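Local coordinates for uncharacterized protein lp_2219 (Lactobacillus plantarum, PDB 3HFQ), which is of unknown function but belongs to the lactonase family of seven-bladed beta-propellers and may therefore hydrolyse a sugar lactone, at residues Met1-Ile5 with Leu293-Glu297; Tyr44-Ala49 with Ala89-Glu95; Leu203-Ser209 with Asn240-Ile245; Asp162-Val166 with Gln178-Glu184; His252-Val256 with Arg315-Gly320. The protein carries 1 engineered substitution. One frame throughout, in Å; residues are numbered along the deposited sequence.

Interaction 1 (Met1-Ile5 with Leu293-Glu297); sequences MQERI and LDPTE
The carboxylate of E3 reaches across to D294, P295 and T296 and makes nearly all of this contact. E3 OE1 lies 2.6 Å from D294 OD2, a separation so short for two acid oxygens that one of the two groups probably holds a proton. The carboxylate planes are 69° apart, and the two side chains meet at about a right angle. The other oxygen, E3 OE2, rests against carbon: P295 CD is 3.4 Å from it, and T296 CG2 approaches OE2 to 3.3 Å. At the margin, the selenium of M1, a selenomethionine, grazes T296 CG2.

What lets E3 span the gap is a straight chain, extended beyond CG (chi2 -179°), on a strand residue whose CB already faces the loop. D294 is held from its own side. T296 OG1 donates to the syn lone pair of D294 OD2, 2.5 Å away, and the T296 backbone N adds a weak bond to the same oxygen. D294 OD2 is thus where E3 and T296 converge. The loop itself is a type I turn from D294 to E297, closed by E297 N on D294 O at 2.9 Å. Further out, D294 OD1 accepts from F299 N, while L23 and F339 pack beside the acid pair.

In fold terms, the turn joins the two innermost strands of one blade, 290-293 and 299-304. It meets the second strand of the next, 2-9, which pairs with C-terminal strand 334-339 in the Velcro-like blade that closes a beta-propeller ring.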
# COMPACT_ATOMS: atom_id res chain seq x y z
N MSE A 1 5.75 21.52 -13.55
CA MSE A 1 5.43 20.41 -14.49
C MSE A 1 4.14 19.71 -14.07
O MSE A 1 3.62 19.97 -12.98
CB MSE A 1 6.58 19.39 -14.52
CG MSE A 1 6.74 18.59 -13.23
SE MSE A 1 8.20 17.34 -13.35
CE MSE A 1 7.36 16.00 -14.46
N GLN A 2 3.63 18.83 -14.92
CA GLN A 2 2.41 18.10 -14.64
C GLN A 2 2.71 16.63 -14.37
O GLN A 2 3.40 15.98 -15.16
CB GLN A 2 1.43 18.21 -15.82
CG GLN A 2 1.10 19.64 -16.24
CD GLN A 2 0.12 19.68 -17.40
OE1 GLN A 2 0.29 18.99 -18.41
NE2 GLN A 2 -0.92 20.51 -17.27
N GLU A 3 2.20 16.11 -13.26
CA GLU A 3 2.41 14.72 -12.90
C GLU A 3 1.07 14.02 -12.74
O GLU A 3 0.20 14.46 -11.99
CB GLU A 3 3.21 14.62 -11.60
CG GLU A 3 4.63 15.16 -11.73
CD GLU A 3 5.42 15.04 -10.44
OE1 GLU A 3 4.90 15.48 -9.39
OE2 GLU A 3 6.55 14.51 -10.48
N ARG A 4 0.92 12.91 -13.46
CA ARG A 4 -0.30 12.13 -13.46
C ARG A 4 -0.40 11.23 -12.24
O ARG A 4 0.58 10.61 -11.82
CB ARG A 4 -0.35 11.28 -14.73
CG ARG A 4 -1.66 10.57 -14.97
CD ARG A 4 -1.56 9.78 -16.26
NE ARG A 4 -2.83 9.15 -16.63
CZ ARG A 4 -2.97 8.37 -17.69
NH1 ARG A 4 -1.93 8.12 -18.48
NH2 ARG A 4 -4.15 7.84 -17.97
N ILE A 5 -1.61 11.15 -11.68
CA ILE A 5 -1.88 10.34 -10.49
C ILE A 5 -3.14 9.51 -10.72
O ILE A 5 -4.10 9.99 -11.32
CB ILE A 5 -2.16 11.22 -9.26
CG1 ILE A 5 -1.06 12.26 -9.08
CG2 ILE A 5 -2.28 10.34 -8.02
CD1 ILE A 5 -1.38 13.31 -8.02
N LEU A 293 4.44 10.08 -1.83
CA LEU A 293 5.21 11.24 -2.24
C LEU A 293 5.15 11.22 -3.76
O LEU A 293 5.00 10.15 -4.35
CB LEU A 293 6.67 11.11 -1.79
CG LEU A 293 7.04 11.34 -0.32
CD1 LEU A 293 6.37 10.30 0.57
CD2 LEU A 293 8.56 11.27 -0.18
N ASP A 294 5.25 12.38 -4.39
CA ASP A 294 5.21 12.42 -5.85
C ASP A 294 6.62 12.04 -6.32
O ASP A 294 7.54 11.93 -5.52
CB ASP A 294 4.84 13.82 -6.33
CG ASP A 294 5.99 14.80 -6.22
OD1 ASP A 294 6.53 14.96 -5.11
OD2 ASP A 294 6.34 15.41 -7.25
N PRO A 295 6.80 11.83 -7.64
CA PRO A 295 8.12 11.46 -8.16
C PRO A 295 9.27 12.41 -7.81
O PRO A 295 10.40 11.97 -7.60
CB PRO A 295 7.87 11.37 -9.67
CG PRO A 295 6.46 10.86 -9.72
CD PRO A 295 5.78 11.74 -8.70
N THR A 296 8.99 13.71 -7.75
CA THR A 296 10.03 14.68 -7.41
C THR A 296 10.29 14.66 -5.91
O THR A 296 11.34 15.11 -5.44
CB THR A 296 9.64 16.12 -7.81
OG1 THR A 296 8.57 16.58 -6.96
CG2 THR A 296 9.18 16.17 -9.26
N GLU A 297 9.32 14.14 -5.17
CA GLU A 297 9.37 14.05 -3.71
C GLU A 297 9.29 15.41 -3.03
O GLU A 297 9.67 15.57 -1.87
CB GLU A 297 10.63 13.31 -3.25
CG GLU A 297 10.68 11.85 -3.70
CD GLU A 297 11.42 10.95 -2.73
OE1 GLU A 297 12.45 11.38 -2.17
OE2 GLU A 297 10.96 9.80 -2.52

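Interaction 2 (Tyr44-Ala49 with Ala89-Glu95); sequences YLALSA and AYVAVDE
Y90 has CG anti to its backbone N (chi1 -171°), and Y44 sits off any staggered position; together these torsions send the two rings the same way, side by side. The pair is oblique, neither stacked nor edge-to-face: centroids are 4.7 Å apart and the planes make 33°. Y90 CD1 sits over one face of the Y44 ring, displaced toward its rim, and the closest atoms are Y44 CE2 and Y90 CE1 at 3.4 Å. Y90 OH is held elsewhere, by D147.

Further along, A46 CB points at the other strand and settles between V91 and V93, 3.8 Å from V91 CG1 and 4.0 Å from V93 CG2. Strands 45-47 and 90-94 are the innermost of two successive propeller blades and run almost parallel, 5.7 Å apart at their axes. Side chains fill the space between them, while the backbone bonds of Y44 with V56, A46 with Y54 and A92 with Y101 stay within each blade. A89 and Y90 form a classic beta bulge opposite A103.

At the far end E95 doubles back, bent at chi2, to bring its carboxylate against the chain at S48 and A49. A49 N donates to E95 OE2 at 2.6 Å, arriving on the syn side but 34° out of the carboxylate plane. A water donates to the same OE2 and to L47 O, 2.8 Å from the latter, while S48 OG accepts from the backbone N of C52.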
# COMPACT_ATOMS: atom_id res chain seq x y z
N TYR A 44 -6.97 -1.07 -4.63
CA TYR A 44 -5.52 -0.97 -4.70
C TYR A 44 -5.09 -1.12 -6.15
O TYR A 44 -5.71 -1.86 -6.92
CB TYR A 44 -4.81 -2.00 -3.82
CG TYR A 44 -3.54 -1.42 -3.21
CD1 TYR A 44 -3.61 -0.59 -2.09
CD2 TYR A 44 -2.29 -1.66 -3.77
CE1 TYR A 44 -2.46 0.00 -1.55
CE2 TYR A 44 -1.13 -1.07 -3.25
CZ TYR A 44 -1.23 -0.25 -2.14
OH TYR A 44 -0.09 0.33 -1.61
N LEU A 45 -4.03 -0.40 -6.51
CA LEU A 45 -3.52 -0.39 -7.88
C LEU A 45 -2.02 -0.64 -7.98
O LEU A 45 -1.26 -0.31 -7.06
CB LEU A 45 -3.80 0.99 -8.50
CG LEU A 45 -5.22 1.54 -8.37
CD1 LEU A 45 -5.24 3.00 -8.82
CD2 LEU A 45 -6.17 0.70 -9.22
N ALA A 46 -1.60 -1.21 -9.11
CA ALA A 46 -0.19 -1.49 -9.38
C ALA A 46 0.06 -1.24 -10.87
O ALA A 46 -0.79 -1.55 -11.71
CB ALA A 46 0.15 -2.94 -9.03
N LEU A 47 1.23 -0.69 -11.19
CA LEU A 47 1.57 -0.38 -12.58
C LEU A 47 2.83 -1.11 -13.04
O LEU A 47 3.74 -1.35 -12.25
CB LEU A 47 1.80 1.13 -12.74
CG LEU A 47 0.58 2.06 -12.78
CD1 LEU A 47 1.02 3.49 -12.51
CD2 LEU A 47 -0.09 1.94 -14.14
N SER A 48 2.86 -1.46 -14.32
CA SER A 48 4.03 -2.13 -14.89
C SER A 48 4.79 -1.11 -15.74
O SER A 48 4.28 -0.01 -16.00
CB SER A 48 3.61 -3.31 -15.77
OG SER A 48 3.03 -2.86 -16.99
N ALA A 49 6.00 -1.47 -16.16
CA ALA A 49 6.82 -0.58 -16.97
C ALA A 49 6.24 -0.41 -18.38
O ALA A 49 6.63 0.50 -19.11
CB ALA A 49 8.24 -1.11 -17.05
N ALA A 89 -6.87 -7.22 -1.36
CA ALA A 89 -6.64 -5.93 -0.72
C ALA A 89 -5.34 -5.24 -1.13
O ALA A 89 -5.13 -4.06 -0.82
CB ALA A 89 -6.67 -6.10 0.80
N TYR A 90 -4.46 -5.97 -1.80
CA TYR A 90 -3.18 -5.42 -2.24
C TYR A 90 -2.79 -6.09 -3.55
O TYR A 90 -3.17 -7.24 -3.80
CB TYR A 90 -2.10 -5.72 -1.18
CG TYR A 90 -0.77 -5.02 -1.40
CD1 TYR A 90 -0.57 -3.71 -0.99
CD2 TYR A 90 0.30 -5.69 -2.01
CE1 TYR A 90 0.66 -3.07 -1.16
CE2 TYR A 90 1.53 -5.06 -2.20
CZ TYR A 90 1.70 -3.75 -1.77
OH TYR A 90 2.92 -3.12 -1.93
N VAL A 91 -2.04 -5.38 -4.38
CA VAL A 91 -1.57 -5.92 -5.66
C VAL A 91 -0.23 -5.28 -6.00
O VAL A 91 -0.04 -4.08 -5.78
CB VAL A 91 -2.62 -5.67 -6.79
CG1 VAL A 91 -2.86 -4.18 -6.98
CG2 VAL A 91 -2.15 -6.33 -8.08
N ALA A 92 0.70 -6.07 -6.52
CA ALA A 92 2.02 -5.56 -6.90
C ALA A 92 2.55 -6.25 -8.15
O ALA A 92 2.13 -7.36 -8.48
CB ALA A 92 3.00 -5.75 -5.74
N VAL A 93 3.50 -5.60 -8.83
CA VAL A 93 4.09 -6.16 -10.04
C VAL A 93 5.57 -6.53 -9.87
O VAL A 93 6.34 -5.78 -9.26
CB VAL A 93 3.98 -5.16 -11.23
CG1 VAL A 93 4.75 -5.69 -12.44
CG2 VAL A 93 2.51 -4.95 -11.60
N ASP A 94 5.94 -7.69 -10.40
CA ASP A 94 7.32 -8.17 -10.37
C ASP A 94 7.79 -8.02 -11.82
O ASP A 94 7.46 -8.84 -12.67
CB ASP A 94 7.36 -9.66 -9.98
CG ASP A 94 8.77 -10.17 -9.76
OD1 ASP A 94 9.69 -9.70 -10.45
OD2 ASP A 94 8.96 -11.05 -8.89
N GLU A 95 8.54 -6.96 -12.10
CA GLU A 95 9.01 -6.71 -13.46
C GLU A 95 9.91 -7.81 -14.03
O GLU A 95 9.66 -8.31 -15.12
CB GLU A 95 9.77 -5.38 -13.54
CG GLU A 95 8.89 -4.14 -13.44
CD GLU A 95 7.92 -3.99 -14.60
OE1 GLU A 95 8.15 -4.61 -15.66
OE2 GLU A 95 6.93 -3.25 -14.46
O HOH W 1 6.43 -1.99 -12.02

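Interaction 3 (Leu203-Ser209 with Asn240-Ile245)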
# COMPACT_ATOMS: atom_id res chain seq x y z
N LEU A 203 7.85 -1.68 9.47
CA LEU A 203 6.54 -2.33 9.45
C LEU A 203 5.46 -1.58 10.20
O LEU A 203 5.61 -1.26 11.38
CB LEU A 203 6.71 -3.73 10.05
CG LEU A 203 5.49 -4.63 10.27
CD1 LEU A 203 4.98 -5.17 8.94
CD2 LEU A 203 5.90 -5.78 11.19
N ALA A 204 4.35 -1.31 9.52
CA ALA A 204 3.25 -0.60 10.15
C ALA A 204 2.32 -1.57 10.86
O ALA A 204 1.90 -2.57 10.28
CB ALA A 204 2.49 0.21 9.11
N GLY A 205 2.03 -1.27 12.12
CA GLY A 205 1.13 -2.10 12.90
C GLY A 205 -0.20 -1.37 12.95
O GLY A 205 -0.37 -0.41 13.70
N GLU A 206 -1.14 -1.82 12.13
CA GLU A 206 -2.45 -1.19 12.07
C GLU A 206 -3.20 -1.13 13.39
O GLU A 206 -3.57 -0.06 13.86
CB GLU A 206 -3.34 -1.90 11.05
CG GLU A 206 -4.76 -1.33 10.99
CD GLU A 206 -5.69 -2.12 10.10
OE1 GLU A 206 -5.33 -2.36 8.93
OE2 GLU A 206 -6.79 -2.49 10.56
N LEU A 207 -3.42 -2.30 13.99
CA LEU A 207 -4.19 -2.41 15.22
C LEU A 207 -3.59 -1.79 16.48
O LEU A 207 -4.33 -1.38 17.38
CB LEU A 207 -4.51 -3.89 15.47
CG LEU A 207 -5.11 -4.63 14.27
CD1 LEU A 207 -5.30 -6.10 14.62
CD2 LEU A 207 -6.44 -4.00 13.87
N SER A 208 -2.27 -1.71 16.54
CA SER A 208 -1.60 -1.14 17.71
C SER A 208 -1.08 0.27 17.48
O SER A 208 -0.51 0.88 18.39
CB SER A 208 -0.44 -2.04 18.13
OG SER A 208 0.49 -2.18 17.07
N SER A 209 -1.28 0.80 16.28
CA SER A 209 -0.80 2.14 15.94
C SER A 209 0.68 2.27 16.29
O SER A 209 1.08 3.17 17.03
CB SER A 209 -1.61 3.20 16.69
OG SER A 209 -2.95 3.23 16.22
N ASN A 240 -8.00 4.06 16.27
CA ASN A 240 -6.98 4.46 15.32
C ASN A 240 -6.39 3.22 14.68
O ASN A 240 -6.04 2.26 15.37
CB ASN A 240 -5.85 5.26 15.95
CG ASN A 240 -4.93 5.88 14.90
OD1 ASN A 240 -5.28 6.88 14.28
ND2 ASN A 240 -3.78 5.26 14.68
N GLY A 241 -6.28 3.27 13.36
CA GLY A 241 -5.69 2.16 12.63
C GLY A 241 -4.67 2.72 11.67
O GLY A 241 -5.02 3.45 10.75
N ALA A 242 -3.39 2.42 11.89
CA ALA A 242 -2.36 2.91 10.98
C ALA A 242 -2.63 2.22 9.64
O ALA A 242 -3.19 1.13 9.61
CB ALA A 242 -0.98 2.55 11.51
N ALA A 243 -2.23 2.84 8.53
CA ALA A 243 -2.50 2.25 7.23
C ALA A 243 -1.31 2.15 6.29
O ALA A 243 -0.63 1.12 6.24
CB ALA A 243 -3.64 3.01 6.54
N ALA A 244 -1.06 3.21 5.52
CA ALA A 244 0.03 3.23 4.56
C ALA A 244 1.34 3.69 5.18
O ALA A 244 1.34 4.45 6.16
CB ALA A 244 -0.33 4.12 3.39
N ILE A 245 2.45 3.24 4.62
CA ILE A 245 3.77 3.62 5.11
C ILE A 245 4.69 3.84 3.91
O ILE A 245 4.76 3.01 3.00
CB ILE A 245 4.33 2.54 6.08
CG1 ILE A 245 5.66 3.00 6.68
CG2 ILE A 245 4.47 1.21 5.37
CD1 ILE A 245 6.08 2.18 7.89
O HOH W 2 -4.52 1.33 17.61
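E206 runs alongside the backbone of G241 and A242, its chain straight and extended, so that the aliphatic part and not the acid does the touching: E206 CG lies 3.2 Å from A242 O. Trans torsions at both chi1 (177°) and chi2 carry the carboxylate past this point to R259 and R190, whose guanidinium groups form salt bridges with OE1. R259 also bonds A242 O, which places acid, arginine and carbonyl in one polar cluster; a phosphate ion, probably from the crystallisation liquor, lies beside E206.

The backbone also links E206 to A242. A242 N donates to E206 O at 3.2 Å, in the carbonyl plane and on a lone pair, and G241 CA makes a C-H...O contact with that oxygen. A242 CB lies beside G205 O, 3.7 Å away. Farther along, A204 and I245 turn their CB atoms toward each other, 4.2 Å apart, as the apolar part of the contact.

Beyond E206 the chain turns, and a water ties the turn to the other segment: it donates to L207 O at 2.7 Å and to N240 O at 2.9 Å, and accepts from S209 OG.

Strand 200-205, second in its blade, thus ends against 241-247, the innermost strand of the next. R190 comes from strand 189-194 and R259 from strand 253-259, while H191 and V193 lie against I245.

Interaction 4 (Asp162-Val166 with Gln178-Glu184)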
# COMPACT_ATOMS: atom_id res chain seq x y z
N ASP A 162 -0.49 -11.91 13.22
CA ASP A 162 0.70 -11.18 13.68
C ASP A 162 2.00 -11.76 13.14
O ASP A 162 2.97 -11.91 13.88
CB ASP A 162 0.75 -11.16 15.21
CG ASP A 162 -0.29 -10.25 15.82
OD1 ASP A 162 -0.38 -9.08 15.40
OD2 ASP A 162 -1.02 -10.70 16.73
N LYS A 163 2.02 -12.09 11.85
CA LYS A 163 3.23 -12.66 11.26
C LYS A 163 3.63 -12.02 9.94
O LYS A 163 2.79 -11.55 9.17
CB LYS A 163 3.04 -14.16 11.05
CG LYS A 163 2.93 -14.97 12.33
CD LYS A 163 2.56 -16.42 12.03
CE LYS A 163 2.39 -17.23 13.30
NZ LYS A 163 3.66 -17.35 14.08
N VAL A 164 4.94 -12.01 9.70
CA VAL A 164 5.47 -11.49 8.45
C VAL A 164 6.25 -12.64 7.83
O VAL A 164 7.29 -13.06 8.35
CB VAL A 164 6.43 -10.29 8.66
CG1 VAL A 164 6.95 -9.82 7.31
CG2 VAL A 164 5.69 -9.14 9.35
N TYR A 165 5.73 -13.16 6.73
CA TYR A 165 6.37 -14.26 6.04
C TYR A 165 7.27 -13.76 4.92
O TYR A 165 7.06 -12.68 4.37
CB TYR A 165 5.33 -15.17 5.37
CG TYR A 165 4.37 -15.89 6.29
CD1 TYR A 165 3.22 -15.26 6.77
CD2 TYR A 165 4.59 -17.22 6.63
CE1 TYR A 165 2.32 -15.94 7.59
CE2 TYR A 165 3.69 -17.91 7.44
CZ TYR A 165 2.56 -17.27 7.91
OH TYR A 165 1.66 -17.96 8.70
N VAL A 166 8.29 -14.54 4.62
CA VAL A 166 9.17 -14.24 3.50
C VAL A 166 9.16 -15.52 2.68
O VAL A 166 9.43 -16.60 3.22
CB VAL A 166 10.61 -13.92 3.93
CG1 VAL A 166 11.49 -13.79 2.70
CG2 VAL A 166 10.64 -12.62 4.72
N GLN A 178 10.46 -19.23 3.39
CA GLN A 178 11.87 -19.03 3.73
C GLN A 178 11.99 -18.70 5.22
O GLN A 178 12.88 -19.21 5.91
CB GLN A 178 12.45 -17.89 2.90
CG GLN A 178 13.90 -17.50 3.21
CD GLN A 178 14.88 -18.62 2.94
OE1 GLN A 178 14.66 -19.46 2.06
NE2 GLN A 178 15.99 -18.63 3.67
N SER A 179 11.10 -17.84 5.71
CA SER A 179 11.13 -17.45 7.12
C SER A 179 9.81 -16.85 7.55
O SER A 179 8.97 -16.49 6.72
CB SER A 179 12.24 -16.42 7.36
OG SER A 179 11.94 -15.20 6.68
N VAL A 180 9.63 -16.74 8.86
CA VAL A 180 8.41 -16.15 9.41
C VAL A 180 8.74 -15.42 10.70
O VAL A 180 9.27 -16.00 11.64
CB VAL A 180 7.33 -17.23 9.69
CG1 VAL A 180 7.87 -18.29 10.62
CG2 VAL A 180 6.09 -16.57 10.28
N LEU A 181 8.43 -14.13 10.71
CA LEU A 181 8.66 -13.29 11.88
C LEU A 181 7.34 -13.16 12.62
O LEU A 181 6.33 -12.80 12.03
CB LEU A 181 9.14 -11.90 11.45
CG LEU A 181 9.26 -10.85 12.56
CD1 LEU A 181 10.43 -11.19 13.48
CD2 LEU A 181 9.45 -9.48 11.93
N THR A 182 7.36 -13.46 13.91
CA THR A 182 6.15 -13.36 14.71
C THR A 182 6.21 -12.11 15.57
O THR A 182 7.17 -11.91 16.32
CB THR A 182 5.97 -14.60 15.62
OG1 THR A 182 5.83 -15.77 14.81
CG2 THR A 182 4.74 -14.44 16.50
N MSE A 183 5.19 -11.28 15.46
CA MSE A 183 5.13 -10.04 16.24
C MSE A 183 4.36 -10.24 17.53
O MSE A 183 3.62 -11.21 17.68
CB MSE A 183 4.48 -8.95 15.39
CG MSE A 183 5.14 -8.79 14.03
SE MSE A 183 6.86 -7.94 14.13
CE MSE A 183 7.86 -9.21 15.17
N GLU A 184 4.55 -9.32 18.48
CA GLU A 184 3.83 -9.39 19.75
C GLU A 184 2.33 -9.47 19.45
O GLU A 184 1.83 -8.79 18.55
CB GLU A 184 4.13 -8.15 20.60
CG GLU A 184 5.50 -8.14 21.27
CD GLU A 184 5.57 -9.05 22.49
OE1 GLU A 184 5.52 -10.29 22.33
OE2 GLU A 184 5.67 -8.53 23.62
O HOH W 3 10.12 -13.34 8.01
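V180 lays its CG2 methyl over one face of the Y165 ring, a CH-pi contact 4.1 Å from CG2 to the ring centroid and 19° off the normal. With CG2 anti to the backbone N of V180, this methyl lies between the tyrosine and the aliphatic chain of K163, whose CD is 3.9 Å from V180 CG2. H129 meets Y165 edge-to-face.

K163 and T182 lie side by side. The lysine is extended until a bend at chi4 (-64°) swings NZ onto T182 OG1, a 2.8 Å hydrogen bond. The backbones pair antiparallel: K163 with T182 and Y165 with V180 are non-hydrogen-bonded pairs, V164 with L181 and V166 with S179 hydrogen-bonded ones. L181 N gives V164 O a nearly straight bond (177°), and M183 N continues the ladder to D162 O. At the other end V166 O accepts from both S179 N and Q178 N, the latter at 2.8 Å, which makes a classic beta bulge.

On the V164 and V166 face, S179 OG packs 3.3 Å from V166 CB and is bonded to G221 O. A water donates to S179 OG and to V164 O, bridging the strands. V164 and M183 also touch L203 of the following blade.

D162 and K163 together face D158, a G1 beta bulge at the start of strand 163-169. Together these elements form the outer hairpin of a four-stranded propeller blade, third strand with fourth.

Interaction 5 (His252-Val256 with Arg315-Gly320); sequences HFLYV and RDLTSG
F253 and Y255, two residues apart on one strand, both reach the turn at R315-G320, but in different ways. With CB of both facing the turn and CG anti to the carbonyl carbon (chi1 -63° for F253), the rings extend straight out to it. F253 lies flat against G320: the glycine CA stands 3.6 Å from the ring centroid, almost on the normal, a CH-pi contact made possible by the absence of a side chain. The T318 carbonyl oxygen comes to the edge of the ring near its plane, and S319 O lies 3.0 Å from F253 CE1.

Y255 is gripped by its hydroxyl. It donates to G320 O at 2.6 Å, in the carbonyl plane and on a lone pair, while R315 NE donates to OH at 2.7 Å. Two bonds from different parts of the turn thus fix the phenol. R315 is straight from CG to NE and then turns at chi4 (-85°), leaving its guanidinium plane 64° from the tyrosine ring, with Y255 OH slightly out of the guanidinium plane. The same group sends NH2 to 3.6 Å from F253 CD2, and its NH1 bonds E297 O.

The turn is braced from within. D316 OD1 takes bonds from T318 OG1, T318 N and S319 N, an Asx turn and Asx motif, and G320 N closes onto D316 O.

This connection between the two outer strands of one blade, 309-315 and 322-330, docks on the second strand of the preceding blade, 253-259, an interblade contact of the beta-propeller.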
# COMPACT_ATOMS: atom_id res chain seq x y z
N HIS A 252 15.84 8.93 4.39
CA HIS A 252 15.93 9.75 5.60
C HIS A 252 14.63 10.00 6.34
O HIS A 252 14.64 10.29 7.54
CB HIS A 252 16.56 11.09 5.26
CG HIS A 252 17.99 10.99 4.81
ND1 HIS A 252 18.51 11.79 3.80
CD2 HIS A 252 19.01 10.21 5.23
CE1 HIS A 252 19.78 11.49 3.64
NE2 HIS A 252 20.11 10.54 4.49
N PHE A 253 13.50 9.90 5.64
CA PHE A 253 12.22 10.17 6.28
C PHE A 253 11.16 9.11 6.04
O PHE A 253 10.95 8.66 4.90
CB PHE A 253 11.72 11.54 5.84
CG PHE A 253 12.63 12.66 6.26
CD1 PHE A 253 12.63 13.11 7.58
CD2 PHE A 253 13.52 13.23 5.36
CE1 PHE A 253 13.52 14.11 7.99
CE2 PHE A 253 14.42 14.22 5.76
CZ PHE A 253 14.41 14.66 7.08
N LEU A 254 10.49 8.71 7.12
CA LEU A 254 9.43 7.71 7.07
C LEU A 254 8.08 8.37 7.32
O LEU A 254 7.97 9.25 8.18
CB LEU A 254 9.68 6.63 8.13
CG LEU A 254 8.79 5.39 8.13
CD1 LEU A 254 9.12 4.51 6.92
CD2 LEU A 254 9.02 4.60 9.41
N TYR A 255 7.06 7.96 6.58
CA TYR A 255 5.73 8.52 6.73
C TYR A 255 4.69 7.42 6.93
O TYR A 255 4.81 6.35 6.35
CB TYR A 255 5.36 9.35 5.49
CG TYR A 255 6.35 10.47 5.17
CD1 TYR A 255 7.59 10.18 4.61
CD2 TYR A 255 6.05 11.80 5.47
CE1 TYR A 255 8.52 11.20 4.37
CE2 TYR A 255 6.97 12.82 5.24
CZ TYR A 255 8.21 12.51 4.69
OH TYR A 255 9.15 13.51 4.51
N VAL A 256 3.70 7.68 7.78
CA VAL A 256 2.63 6.71 8.01
C VAL A 256 1.31 7.44 8.18
O VAL A 256 1.27 8.54 8.74
CB VAL A 256 2.92 5.83 9.26
CG1 VAL A 256 2.92 6.67 10.52
CG2 VAL A 256 1.89 4.71 9.36
N ARG A 315 6.45 19.31 0.47
CA ARG A 315 7.36 18.59 1.35
C ARG A 315 8.77 19.17 1.22
O ARG A 315 9.30 19.28 0.12
CB ARG A 315 7.40 17.10 0.97
CG ARG A 315 8.52 16.32 1.66
CD ARG A 315 8.53 14.84 1.25
NE ARG A 315 9.59 14.11 1.94
CZ ARG A 315 10.86 14.05 1.53
NH1 ARG A 315 11.24 14.66 0.42
NH2 ARG A 315 11.75 13.39 2.26
N ASP A 316 9.36 19.55 2.36
CA ASP A 316 10.71 20.11 2.36
C ASP A 316 11.68 18.96 2.11
O ASP A 316 11.66 17.96 2.83
CB ASP A 316 11.01 20.78 3.70
CG ASP A 316 12.32 21.54 3.70
OD1 ASP A 316 13.39 20.90 3.61
OD2 ASP A 316 12.28 22.79 3.78
N LEU A 317 12.53 19.11 1.10
CA LEU A 317 13.49 18.07 0.72
C LEU A 317 14.58 17.77 1.75
O LEU A 317 15.13 16.67 1.77
CB LEU A 317 14.14 18.44 -0.61
CG LEU A 317 13.21 18.70 -1.80
CD1 LEU A 317 14.05 19.00 -3.04
CD2 LEU A 317 12.31 17.50 -2.04
N THR A 318 14.91 18.74 2.59
CA THR A 318 15.96 18.53 3.58
C THR A 318 15.44 18.19 4.97
O THR A 318 16.02 17.37 5.67
CB THR A 318 16.90 19.76 3.66
OG1 THR A 318 16.18 20.88 4.19
CG2 THR A 318 17.43 20.11 2.27
N SER A 319 14.32 18.80 5.36
CA SER A 319 13.74 18.56 6.68
C SER A 319 12.70 17.44 6.69
O SER A 319 12.40 16.88 7.74
CB SER A 319 13.07 19.84 7.20
OG SER A 319 11.83 20.05 6.54
N GLY A 320 12.15 17.15 5.52
CA GLY A 320 11.15 16.10 5.40
C GLY A 320 9.76 16.49 5.89
O GLY A 320 8.81 15.72 5.74

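In the fold
From the N terminus, interaction 1 joins residues 1-5 to 293-297 and so closes a loop around almost the whole ring. Within it lie interaction 2, then interaction 4, then interaction 3, one after another in the chain. Interaction 2 joins two neighbouring blades, interaction 4 is the outer hairpin of a single blade, and interaction 3, which packs against it, bridges that hairpin's next two blades. Interaction 5 begins inside the loop of interaction 1 and ends beyond it, so the two cross; each joins neighbouring blades, and they touch where L293 packs on Y255. Interactions 3 and 5 share the sheet of strands 241-247 and 253-259.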